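Local structure of 3-oxo-glucose-6-phosphate:glutamate aminotransferase (Bacillus subtilis subsp. subtilis, 4K2M) at residues G143-M148 / G164-Y169; H199-H204 / A225-G230; V221-C226 / D239-S244. The protein transfers an amino group from glutamate to 3-dehydro-glucose 6-phosphate, using pyridoxal phosphate, to make kanosamine 6-phosphate on the pathway to the antibiotic kanosamine. One frame throughout, in Å; residues are numbered along the deposited sequence.

Contact 1: residues G143-M148 / G164-Y169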
loop_
_atom_site.group_PDB
_atom_site.type_symbol
_atom_site.label_atom_id
_atom_site.label_comp_id
_atom_site.label_asym_id
_atom_site.label_seq_id
_atom_site.Cartn_x
_atom_site.Cartn_y
_atom_site.Cartn_z
ATOM N N GLY A 143 -18.032 -16.541 -7.364
ATOM C CA GLY A 143 -18.991 -17.527 -6.914
ATOM C C GLY A 143 -18.399 -18.706 -6.163
ATOM O O GLY A 143 -19.142 -19.440 -5.497
ATOM N N ASP A 144 -17.085 -18.911 -6.276
ATOM C CA ASP A 144 -16.422 -19.992 -5.561
ATOM C C ASP A 144 -16.589 -19.772 -4.067
ATOM O O ASP A 144 -16.423 -18.652 -3.578
ATOM C CB ASP A 144 -14.919 -19.993 -5.846
ATOM C CG ASP A 144 -14.562 -20.601 -7.185
ATOM O OD1 ASP A 144 -15.447 -21.174 -7.855
ATOM O OD2 ASP A 144 -13.369 -20.513 -7.557
ATOM N N GLU A 145 -16.885 -20.843 -3.346
ATOM C CA GLU A 145 -17.109 -20.735 -1.916
ATOM C C GLU A 145 -15.814 -20.936 -1.127
ATOM O O GLU A 145 -14.954 -21.755 -1.476
ATOM C CB GLU A 145 -18.202 -21.706 -1.459
ATOM C CG GLU A 145 -19.612 -21.228 -1.833
ATOM C CD GLU A 145 -20.701 -22.243 -1.529
ATOM O OE1 GLU A 145 -20.402 -23.333 -0.990
ATOM O OE2 GLU A 145 -21.873 -21.933 -1.844
ATOM N N VAL A 146 -15.687 -20.171 -0.051
ATOM C CA VAL A 146 -14.496 -20.209 0.788
ATOM C C VAL A 146 -14.952 -20.407 2.217
ATOM O O VAL A 146 -15.592 -19.521 2.784
ATOM C CB VAL A 146 -13.740 -18.858 0.712
ATOM C CG1 VAL A 146 -12.494 -18.886 1.637
ATOM C CG2 VAL A 146 -13.335 -18.546 -0.726
ATOM N N ILE A 147 -14.658 -21.571 2.791
ATOM C CA ILE A 147 -15.066 -21.862 4.155
ATOM C C ILE A 147 -14.126 -21.149 5.132
ATOM O O ILE A 147 -12.898 -21.248 5.015
ATOM C CB ILE A 147 -15.063 -23.376 4.412
ATOM C CG1 ILE A 147 -16.173 -24.044 3.578
ATOM C CG2 ILE A 147 -15.266 -23.660 5.897
ATOM C CD1 ILE A 147 -16.159 -25.589 3.690
ATOM N N MET A 148 -14.691 -20.425 6.095
ATOM C CA MET A 148 -13.874 -19.579 6.971
ATOM C C MET A 148 -14.638 -19.300 8.255
ATOM O O MET A 148 -15.872 -19.504 8.303
ATOM C CB MET A 148 -13.515 -18.255 6.256
ATOM C CG MET A 148 -14.706 -17.460 5.770
ATOM S SD MET A 148 -14.211 -15.922 4.955
ATOM C CE MET A 148 -13.610 -14.966 6.334
ATOM N N GLY A 164 -14.118 -11.826 -5.429
ATOM C CA GLY A 164 -15.295 -12.367 -6.103
ATOM C C GLY A 164 -15.831 -13.650 -5.461
ATOM O O GLY A 164 -16.812 -14.253 -5.933
ATOM N N GLY A 165 -15.195 -14.065 -4.371
ATOM C CA GLY A 165 -15.550 -15.314 -3.708
ATOM C C GLY A 165 -16.720 -15.143 -2.759
ATOM O O GLY A 165 -17.165 -14.016 -2.500
ATOM N N VAL A 166 -17.210 -16.267 -2.237
ATOM C CA VAL A 166 -18.369 -16.296 -1.359
ATOM C C VAL A 166 -17.971 -16.898 -0.027
ATOM O O VAL A 166 -17.705 -18.097 0.068
ATOM C CB VAL A 166 -19.487 -17.177 -1.963
ATOM C CG1 VAL A 166 -20.629 -17.366 -0.941
ATOM C CG2 VAL A 166 -20.006 -16.555 -3.268
ATOM N N PRO A 167 -17.916 -16.066 1.026
ATOM C CA PRO A 167 -17.619 -16.617 2.348
ATOM C C PRO A 167 -18.711 -17.571 2.822
ATOM O O PRO A 167 -19.912 -17.258 2.720
ATOM C CB PRO A 167 -17.598 -15.372 3.251
ATOM C CG PRO A 167 -17.270 -14.221 2.312
ATOM C CD PRO A 167 -17.991 -14.595 1.027
ATOM N N ILE A 168 -18.288 -18.725 3.321
ATOM C CA ILE A 168 -19.186 -19.674 3.958
ATOM C C ILE A 168 -18.701 -19.861 5.386
ATOM O O ILE A 168 -17.649 -20.463 5.645
ATOM C CB ILE A 168 -19.221 -21.012 3.208
ATOM C CG1 ILE A 168 -19.732 -20.806 1.774
ATOM C CG2 ILE A 168 -20.119 -22.027 3.928
ATOM C CD1 ILE A 168 -21.179 -20.282 1.664
ATOM N N TYR A 169 -19.447 -19.301 6.326
ATOM C CA TYR A 169 -18.980 -19.274 7.703
ATOM C C TYR A 169 -19.287 -20.575 8.428
ATOM O O TYR A 169 -20.411 -21.114 8.348
ATOM C CB TYR A 169 -19.604 -18.084 8.425
ATOM C CG TYR A 169 -19.201 -16.782 7.769
ATOM C CD1 TYR A 169 -17.888 -16.330 7.867
ATOM C CD2 TYR A 169 -20.108 -16.028 7.042
ATOM C CE1 TYR A 169 -17.499 -15.154 7.258
ATOM C CE2 TYR A 169 -19.727 -14.841 6.431
ATOM C CZ TYR A 169 -18.419 -14.420 6.554
ATOM O OH TYR A 169 -18.006 -13.242 5.968
#

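Contact 2: residues H199-H204 / A225-G230. With O1G (3-deoxy-3-[(E)-({3-hydroxy-2-methyl-5-[(phosphonooxy)methyl]pyridin-4-yl}methylidene)amino]-6-O-phosphono-alpha-D-gluco pyranose), chain C; EDO (1,2-ethanediol), chain G.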
loop_
_atom_site.group_PDB
_atom_site.type_symbol
_atom_site.label_atom_id
_atom_site.label_comp_id
_atom_site.label_asym_id
_atom_site.label_seq_id
_atom_site.Cartn_x
_atom_site.Cartn_y
_atom_site.Cartn_z
ATOM N N HIS A 199 -5.382 -17.997 12.054
ATOM C CA HIS A 199 -4.689 -18.300 13.304
ATOM C C HIS A 199 -4.939 -17.147 14.255
ATOM O O HIS A 199 -4.079 -16.299 14.487
ATOM C CB HIS A 199 -3.202 -18.557 13.059
ATOM C CG HIS A 199 -2.976 -19.625 12.033
ATOM N ND1 HIS A 199 -3.769 -20.742 11.959
ATOM C CD2 HIS A 199 -2.090 -19.708 11.011
ATOM C CE1 HIS A 199 -3.383 -21.485 10.930
ATOM N NE2 HIS A 199 -2.374 -20.880 10.339
ATOM N N LEU A 200 -6.159 -17.102 14.768
ATOM C CA LEU A 200 -6.659 -15.916 15.453
ATOM C C LEU A 200 -5.984 -15.706 16.791
ATOM O O LEU A 200 -5.798 -16.656 17.571
ATOM C CB LEU A 200 -8.166 -16.049 15.667
ATOM C CG LEU A 200 -8.878 -14.759 16.073
ATOM C CD1 LEU A 200 -8.677 -13.652 15.018
ATOM C CD2 LEU A 200 -10.369 -15.064 16.246
ATOM N N TYR A 201 -5.619 -14.445 17.032
ATOM C CA TYR A 201 -4.939 -13.991 18.244
ATOM C C TYR A 201 -3.529 -14.571 18.347
ATOM O O TYR A 201 -2.842 -14.350 19.346
ATOM C CB TYR A 201 -5.747 -14.327 19.508
ATOM C CG TYR A 201 -7.210 -13.928 19.436
ATOM C CD1 TYR A 201 -7.612 -12.776 18.777
ATOM C CD2 TYR A 201 -8.174 -14.702 20.048
ATOM C CE1 TYR A 201 -8.959 -12.412 18.716
ATOM C CE2 TYR A 201 -9.513 -14.353 19.991
ATOM C CZ TYR A 201 -9.893 -13.204 19.335
ATOM O OH TYR A 201 -11.233 -12.887 19.298
ATOM N N GLY A 202 -3.094 -15.296 17.314
ATOM C CA GLY A 202 -1.773 -15.923 17.319
ATOM C C GLY A 202 -1.804 -17.413 17.638
ATOM O O GLY A 202 -0.763 -18.069 17.706
ATOM N N LYS A 203 -3.004 -17.958 17.806
ATOM C CA LYS A 203 -3.170 -19.396 18.080
ATOM C C LYS A 203 -3.231 -20.161 16.759
ATOM O O LYS A 203 -3.969 -19.789 15.854
ATOM C CB LYS A 203 -4.482 -19.617 18.843
ATOM C CG LYS A 203 -4.846 -21.062 19.126
ATOM C CD LYS A 203 -3.953 -21.679 20.178
ATOM C CE LYS A 203 -4.494 -23.050 20.587
ATOM N NZ LYS A 203 -3.605 -23.680 21.603
ATOM N N HIS A 204 -2.468 -21.245 16.658
ATOM C CA HIS A 204 -2.425 -22.053 15.439
ATOM C C HIS A 204 -3.701 -22.890 15.315
ATOM O O HIS A 204 -4.083 -23.613 16.252
ATOM C CB HIS A 204 -1.200 -22.978 15.503
ATOM C CG HIS A 204 -0.564 -23.254 14.176
ATOM N ND1 HIS A 204 0.749 -23.657 14.054
ATOM C CD2 HIS A 204 -1.055 -23.176 12.919
ATOM C CE1 HIS A 204 1.036 -23.827 12.774
ATOM N NE2 HIS A 204 -0.042 -23.542 12.065
ATOM N N ALA A 225 -2.413 -16.146 8.382
ATOM C CA ALA A 225 -1.514 -16.170 9.524
ATOM C C ALA A 225 -1.071 -14.744 9.799
ATOM O O ALA A 225 0.036 -14.505 10.305
ATOM C CB ALA A 225 -0.311 -17.059 9.227
ATOM N N CYS A 226 -1.925 -13.780 9.454
ATOM C CA CYS A 226 -1.534 -12.384 9.629
ATOM C C CYS A 226 -1.177 -12.014 11.073
ATOM O O CYS A 226 -0.362 -11.103 11.303
ATOM C CB CYS A 226 -2.583 -11.440 9.035
ATOM S SG CYS A 226 -2.612 -11.536 7.220
ATOM N N GLN A 227 -1.729 -12.752 12.042
ATOM C CA GLN A 227 -1.401 -12.517 13.457
ATOM C C GLN A 227 -0.478 -13.593 14.034
ATOM O O GLN A 227 -0.256 -13.632 15.238
ATOM C CB GLN A 227 -2.681 -12.486 14.297
ATOM C CG GLN A 227 -3.552 -11.257 14.030
ATOM C CD GLN A 227 -4.829 -11.255 14.860
ATOM O OE1 GLN A 227 -5.004 -12.086 15.752
ATOM N NE2 GLN A 227 -5.730 -10.322 14.562
ATOM N N GLY A 228 0.043 -14.468 13.180
ATOM C CA GLY A 228 0.712 -15.670 13.657
ATOM C C GLY A 228 2.195 -15.843 13.340
ATOM O O GLY A 228 2.716 -16.962 13.465
ATOM N N ILE A 229 2.893 -14.784 12.948
ATOM C CA ILE A 229 4.326 -14.951 12.664
ATOM C C ILE A 229 5.079 -15.491 13.885
ATOM O O ILE A 229 4.896 -15.002 15.006
ATOM C CB ILE A 229 4.996 -13.679 12.117
ATOM C CG1 ILE A 229 6.368 -14.037 11.529
ATOM C CG2 ILE A 229 5.114 -12.591 13.198
ATOM C CD1 ILE A 229 7.009 -12.947 10.691
ATOM N N GLY A 230 5.903 -16.518 13.653
ATOM C CA GLY A 230 6.682 -17.164 14.710
ATOM C C GLY A 230 6.133 -18.547 15.057
ATOM O O GLY A 230 6.785 -19.338 15.742
HETATM P P O1G C . -3.428 -5.957 7.010
HETATM C C3A O1G C . -5.790 -9.623 10.849
HETATM O O3 O1G C . -5.751 -9.334 12.172
HETATM C C1 O1G C . -6.543 -4.063 13.856
HETATM N "N1'" O1G C . -6.148 -11.123 9.055
HETATM C C2 O1G C . -6.441 -5.467 13.255
HETATM O O2 O1G C . -6.247 -6.328 14.428
HETATM C C9A O1G C . -6.132 -10.895 10.378
HETATM C C2A O1G C . -6.475 -12.050 11.304
HETATM C C3 O1G C . -5.293 -5.625 12.244
HETATM N "N3'" O1G C . -5.544 -6.928 11.603
HETATM O O1 O1G C . -5.460 -3.788 14.759
HETATM C C4 O1G C . -5.237 -4.455 11.241
HETATM O O4 O1G C . -3.884 -4.558 10.755
HETATM C C4A O1G C . -5.476 -8.608 9.963
HETATM C C4B O1G C . -5.138 -7.248 10.432
HETATM C C5 O1G C . -5.297 -3.148 12.030
HETATM O O5 O1G C . -6.488 -3.071 12.822
HETATM C C5A O1G C . -5.506 -8.870 8.596
HETATM C C5T O1G C . -5.197 -7.873 7.467
HETATM C C6 O1G C . -5.452 -1.925 11.169
HETATM C C6A O1G C . -5.854 -10.144 8.172
HETATM O OP1 O1G C . -4.162 -5.840 5.692
HETATM O OP2 O1G C . -1.947 -6.034 6.849
HETATM O OP3 O1G C . -3.938 -4.927 8.045
HETATM O OP4 O1G C . -3.821 -7.444 7.578
HETATM O O6 O1G C . -5.260 -0.723 11.813
HETATM P "P'" O1G C . -4.613 0.529 11.038
HETATM O OP6 O1G C . -3.215 0.091 10.654
HETATM O OP7 O1G C . -5.490 0.873 9.856
HETATM O OP8 O1G C . -4.627 1.611 12.121
HETATM C C1 EDO G . -14.662 -12.844 19.479
HETATM O O1 EDO G . -15.490 -12.768 18.323
HETATM C C2 EDO G . -14.133 -14.260 19.656
HETATM O O2 EDO G . -13.181 -14.529 18.624
HETATM O O HOH W 1 -3.624 -14.893 12.033
#

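Contact 3: residues V221-C226 / D239-S244. With O1G (3-deoxy-3-[(E)-({3-hydroxy-2-methyl-5-[(phosphonooxy)methyl]pyridin-4-yl}methylidene)amino]-6-O-phosphono-alpha-D-gluco pyranose), chain C.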
loop_
_atom_site.group_PDB
_atom_site.type_symbol
_atom_site.label_atom_id
_atom_site.label_comp_id
_atom_site.label_asym_id
_atom_site.label_seq_id
_atom_site.Cartn_x
_atom_site.Cartn_y
_atom_site.Cartn_z
ATOM N N VAL A 221 -6.049 -24.825 0.497
ATOM C CA VAL A 221 -6.015 -24.238 1.830
ATOM C C VAL A 221 -5.137 -23.001 1.785
ATOM O O VAL A 221 -3.946 -23.077 1.475
ATOM C CB VAL A 221 -5.449 -25.209 2.862
ATOM C CG1 VAL A 221 -5.311 -24.520 4.218
ATOM C CG2 VAL A 221 -6.338 -26.435 2.993
ATOM N N ILE A 222 -5.734 -21.856 2.070
ATOM C CA ILE A 222 -4.943 -20.650 2.193
ATOM C C ILE A 222 -5.139 -20.190 3.618
ATOM O O ILE A 222 -6.274 -19.973 4.053
ATOM C CB ILE A 222 -5.380 -19.575 1.161
ATOM C CG1 ILE A 222 -4.748 -18.217 1.492
ATOM C CG2 ILE A 222 -6.913 -19.489 1.055
ATOM C CD1 ILE A 222 -4.867 -17.196 0.341
ATOM N N GLU A 223 -4.050 -20.066 4.367
ATOM C CA GLU A 223 -4.198 -19.760 5.782
ATOM C C GLU A 223 -3.911 -18.290 6.028
ATOM O O GLU A 223 -2.998 -17.712 5.435
ATOM C CB GLU A 223 -3.293 -20.640 6.635
ATOM C CG GLU A 223 -1.827 -20.421 6.372
ATOM C CD GLU A 223 -0.932 -21.333 7.172
ATOM O OE1 GLU A 223 -1.404 -21.975 8.136
ATOM O OE2 GLU A 223 0.265 -21.397 6.832
ATOM N N ASP A 224 -4.732 -17.679 6.877
ATOM C CA ASP A 224 -4.545 -16.290 7.262
ATOM C C ASP A 224 -3.715 -16.362 8.524
ATOM O O ASP A 224 -4.236 -16.616 9.612
ATOM C CB ASP A 224 -5.901 -15.651 7.559
ATOM C CG ASP A 224 -5.790 -14.223 8.028
ATOM O OD1 ASP A 224 -4.692 -13.788 8.433
ATOM O OD2 ASP A 224 -6.825 -13.538 8.015
ATOM N N ALA A 225 -2.413 -16.146 8.382
ATOM C CA ALA A 225 -1.514 -16.170 9.524
ATOM C C ALA A 225 -1.071 -14.744 9.799
ATOM O O ALA A 225 0.036 -14.505 10.305
ATOM C CB ALA A 225 -0.311 -17.059 9.227
ATOM N N CYS A 226 -1.925 -13.780 9.454
ATOM C CA CYS A 226 -1.534 -12.384 9.629
ATOM C C CYS A 226 -1.177 -12.014 11.073
ATOM O O CYS A 226 -0.362 -11.103 11.303
ATOM C CB CYS A 226 -2.583 -11.440 9.035
ATOM S SG CYS A 226 -2.612 -11.536 7.220
ATOM N N ASP A 239 -1.397 -24.521 1.210
ATOM C CA ASP A 239 -0.901 -24.222 -0.136
ATOM C C ASP A 239 -0.312 -22.818 -0.188
ATOM O O ASP A 239 0.738 -22.592 -0.791
ATOM C CB ASP A 239 -2.021 -24.346 -1.150
ATOM C CG ASP A 239 -2.592 -25.737 -1.186
ATOM O OD1 ASP A 239 -1.823 -26.653 -1.543
ATOM O OD2 ASP A 239 -3.785 -25.909 -0.838
ATOM N N ILE A 240 -1.007 -21.886 0.452
ATOM C CA ILE A 240 -0.509 -20.522 0.620
ATOM C C ILE A 240 -0.613 -20.075 2.069
ATOM O O ILE A 240 -1.607 -20.346 2.735
ATOM C CB ILE A 240 -1.302 -19.537 -0.261
ATOM C CG1 ILE A 240 -0.891 -19.717 -1.722
ATOM C CG2 ILE A 240 -1.091 -18.066 0.200
ATOM C CD1 ILE A 240 -1.290 -18.579 -2.623
ATOM N N THR A 241 0.419 -19.384 2.545
ATOM C CA THR A 241 0.405 -18.755 3.864
ATOM C C THR A 241 0.422 -17.235 3.677
ATOM O O THR A 241 1.203 -16.717 2.880
ATOM C CB THR A 241 1.668 -19.170 4.651
ATOM O OG1 THR A 241 1.645 -20.592 4.880
ATOM C CG2 THR A 241 1.761 -18.439 5.996
ATOM N N THR A 242 -0.410 -16.504 4.410
ATOM C CA THR A 242 -0.354 -15.048 4.305
ATOM C C THR A 242 0.076 -14.425 5.625
ATOM O O THR A 242 -0.295 -14.901 6.697
ATOM C CB THR A 242 -1.694 -14.460 3.877
ATOM O OG1 THR A 242 -2.674 -14.766 4.878
ATOM C CG2 THR A 242 -2.124 -15.065 2.556
ATOM N N LEU A 243 0.842 -13.341 5.529
ATOM C CA LEU A 243 1.316 -12.617 6.695
ATOM C C LEU A 243 0.932 -11.158 6.568
ATOM O O LEU A 243 0.752 -10.662 5.459
ATOM C CB LEU A 243 2.841 -12.703 6.795
ATOM C CG LEU A 243 3.395 -14.103 7.085
ATOM C CD1 LEU A 243 4.914 -14.111 6.997
ATOM C CD2 LEU A 243 2.959 -14.574 8.470
ATOM N N SER A 244 0.821 -10.478 7.711
ATOM C CA SER A 244 0.715 -9.017 7.755
ATOM C C SER A 244 1.913 -8.474 8.495
ATOM O O SER A 244 2.355 -9.078 9.487
ATOM C CB SER A 244 -0.524 -8.566 8.523
ATOM O OG SER A 244 -0.486 -7.156 8.710
HETATM P P O1G C . -3.428 -5.957 7.010
HETATM C C3A O1G C . -5.790 -9.623 10.849
HETATM O O3 O1G C . -5.751 -9.334 12.172
HETATM C C1 O1G C . -6.543 -4.063 13.856
HETATM N "N1'" O1G C . -6.148 -11.123 9.055
HETATM C C2 O1G C . -6.441 -5.467 13.255
HETATM O O2 O1G C . -6.247 -6.328 14.428
HETATM C C9A O1G C . -6.132 -10.895 10.378
HETATM C C2A O1G C . -6.475 -12.050 11.304
HETATM C C3 O1G C . -5.293 -5.625 12.244
HETATM N "N3'" O1G C . -5.544 -6.928 11.603
HETATM O O1 O1G C . -5.460 -3.788 14.759
HETATM C C4 O1G C . -5.237 -4.455 11.241
HETATM O O4 O1G C . -3.884 -4.558 10.755
HETATM C C4A O1G C . -5.476 -8.608 9.963
HETATM C C4B O1G C . -5.138 -7.248 10.432
HETATM C C5 O1G C . -5.297 -3.148 12.030
HETATM O O5 O1G C . -6.488 -3.071 12.822
HETATM C C5A O1G C . -5.506 -8.870 8.596
HETATM C C5T O1G C . -5.197 -7.873 7.467
HETATM C C6 O1G C . -5.452 -1.925 11.169
HETATM C C6A O1G C . -5.854 -10.144 8.172
HETATM O OP1 O1G C . -4.162 -5.840 5.692
HETATM O OP2 O1G C . -1.947 -6.034 6.849
HETATM O OP3 O1G C . -3.938 -4.927 8.045
HETATM O OP4 O1G C . -3.821 -7.444 7.578
HETATM O O6 O1G C . -5.260 -0.723 11.813
HETATM P "P'" O1G C . -4.613 0.529 11.038
HETATM O OP6 O1G C . -3.215 0.091 10.654
HETATM O OP7 O1G C . -5.490 0.873 9.856
HETATM O OP8 O1G C . -4.627 1.611 12.121
#

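Contact 1: residues G143-M148 / G164-Y169
M148 lays its thioether against both a proline and a tyrosine of the neighbouring strand, P167 and Y169. SD lies 3.8 Å from P167 CB. The same sulfur is 5.1 Å from the centroid of the Y169 ring and meets it obliquely, a Met-aromatic contact. M148 CG sits between the backbone N and the carbonyl carbon (chi1 56°), 3.9 Å from Y169 CE1, and the bend at chi3 carries CE to 4.0 Å from the same atom. P167 has no N-H, yet the pairing loses nothing by it: the amides of V166 and I168 are the ones that face residues 145-148. V166 N donates to D144 O at 2.8 Å, and I168 N to V146 O at 2.9 Å. V146 N and M148 N return bonds to V166 O and I168 O. On the other face E145 leans on I168, with E145 CG 3.6 Å from I168 CG1. E145 OE1 bonds to T189. At the start of the pair G143 N donates to G164 O at 3.0 Å, where G164 closes helix 154-163 with a Schellman motif. The strands are parallel, twisted by 35°, and with helix 154-163 between them they form a beta-alpha-beta unit. Helix 154-163 packs on the face of V146, P167, M148 and Y169. Strand 166-169 is outermost in the sheet within this chain, and strand 192-195 flanks 145-148 on its other edge.

Contact 2: residues H199-H204 / A225-G230
Q227 reaches to Y201 through its amide, which works in two directions. The hydrogen bonds come first. Y201 N donates to Q227 OE1 at 2.8 Å, nearly along the C=O axis, although the bond is bent at the hydrogen (N-H...O 135°). On the other branch Q227 NE2 donates to O3 of the O1G adduct, the phenolic oxygen of its pyridine ring, at 2.6 Å. The chain beyond CG is extended, with chi2 at 179°, and it spans the distance from the turn to the ligand. The bond from Y201 probably fixes which way the amide is flipped, so that NE2 is the atom offered to O3. Residues A225 to G228 make a type I turn, with G228 N bonded to A225 O.

One water adds a bridge. It donates to H199 O and accepts from Q227 N, each at 2.9 Å.

The remaining contacts are apolar or weakly polar. A225 CB touches the H199 ring at its edge, 3.7 Å from CD2. G202 CA lies 3.4 Å from Q227 O, a CH...O contact. The Y201 ring runs beside the Q227 amide, their planes 22° apart, while L200 CG covers the centre of one ring face. Two buried loops beyond the ends of the sheet strands thus place a glutamine on the cofactor oxygen, in the pyridoxal phosphate site of an aspartate aminotransferase fold.

Contact 3: residues V221-C226 / D239-S244
E223 and T241 lie side by side in the tight, buried half of this strand pair. T241 OG1 donates to E223 OE2 at 2.5 Å, on the anti lone pair of the carboxylate. E223 CG stands between the backbone N and the carbonyl carbon (chi1 63°), and the extended chain then runs alongside T241; OE1 has its partner in H199. The main-chain oxygen of E223 is gripped twice by one residue: T242 N and T242 OG1 both donate to it at 3.0 Å. On the opposite face of the sheet I222 CD1 rests on I240 CG2 at 3.9 Å, on the side covered by helices 127-137 and 265-275.

Strands 220-224 and 240-244 are parallel neighbours, 17° apart, in the central sheet of the fold-type I aminotransferase. Their C-terminal ends open on the cofactor. D224 OD1 accepts from C226 N in an Asx turn. D224 OD2 lies 2.7 Å from N1' of the O1G pyridine ring; it is hydrogen-bonded to T156, which probably helps to position the carboxylate. C226 CB packs on S244 CB at 3.6 Å, and S244 OG donates to phosphate oxygen OP2 of O1G. S244 N is buried and has no partner in the model.

The opposite end is looser, and D239 there is partly exposed. I240 N makes a weak bond to V221 O at 3.3 Å, an oxygen that D239 N also reaches. D239 OD2 takes V221 N almost straight (172°) on its anti lone pair and forms a salt bridge with R211.

In the fold
Contacts 1 and 3 belong to the same sheet but do not touch. Their nearest atoms are about 6 Å apart and their centres 16 Å. Strand 192-195 lies between them. Contacts 2 and 3 overlap: they share A225 and C226, and their centres are 9 Å apart. H199 NE2 lies 2.6 Å from E223 OE1, and H199 N lies 3.0 Å from D224 O, both probable hydrogen bonds. Together these two contacts hold the pyridine ring and the cofactor phosphate of O1G. T100, Y276 and K284 of the second subunit also hydrogen-bond to O1G, as do T128 and Y381 of this chain. Contact 1 stays outside the site; the M148 side chain is about 9 Å from the ligand.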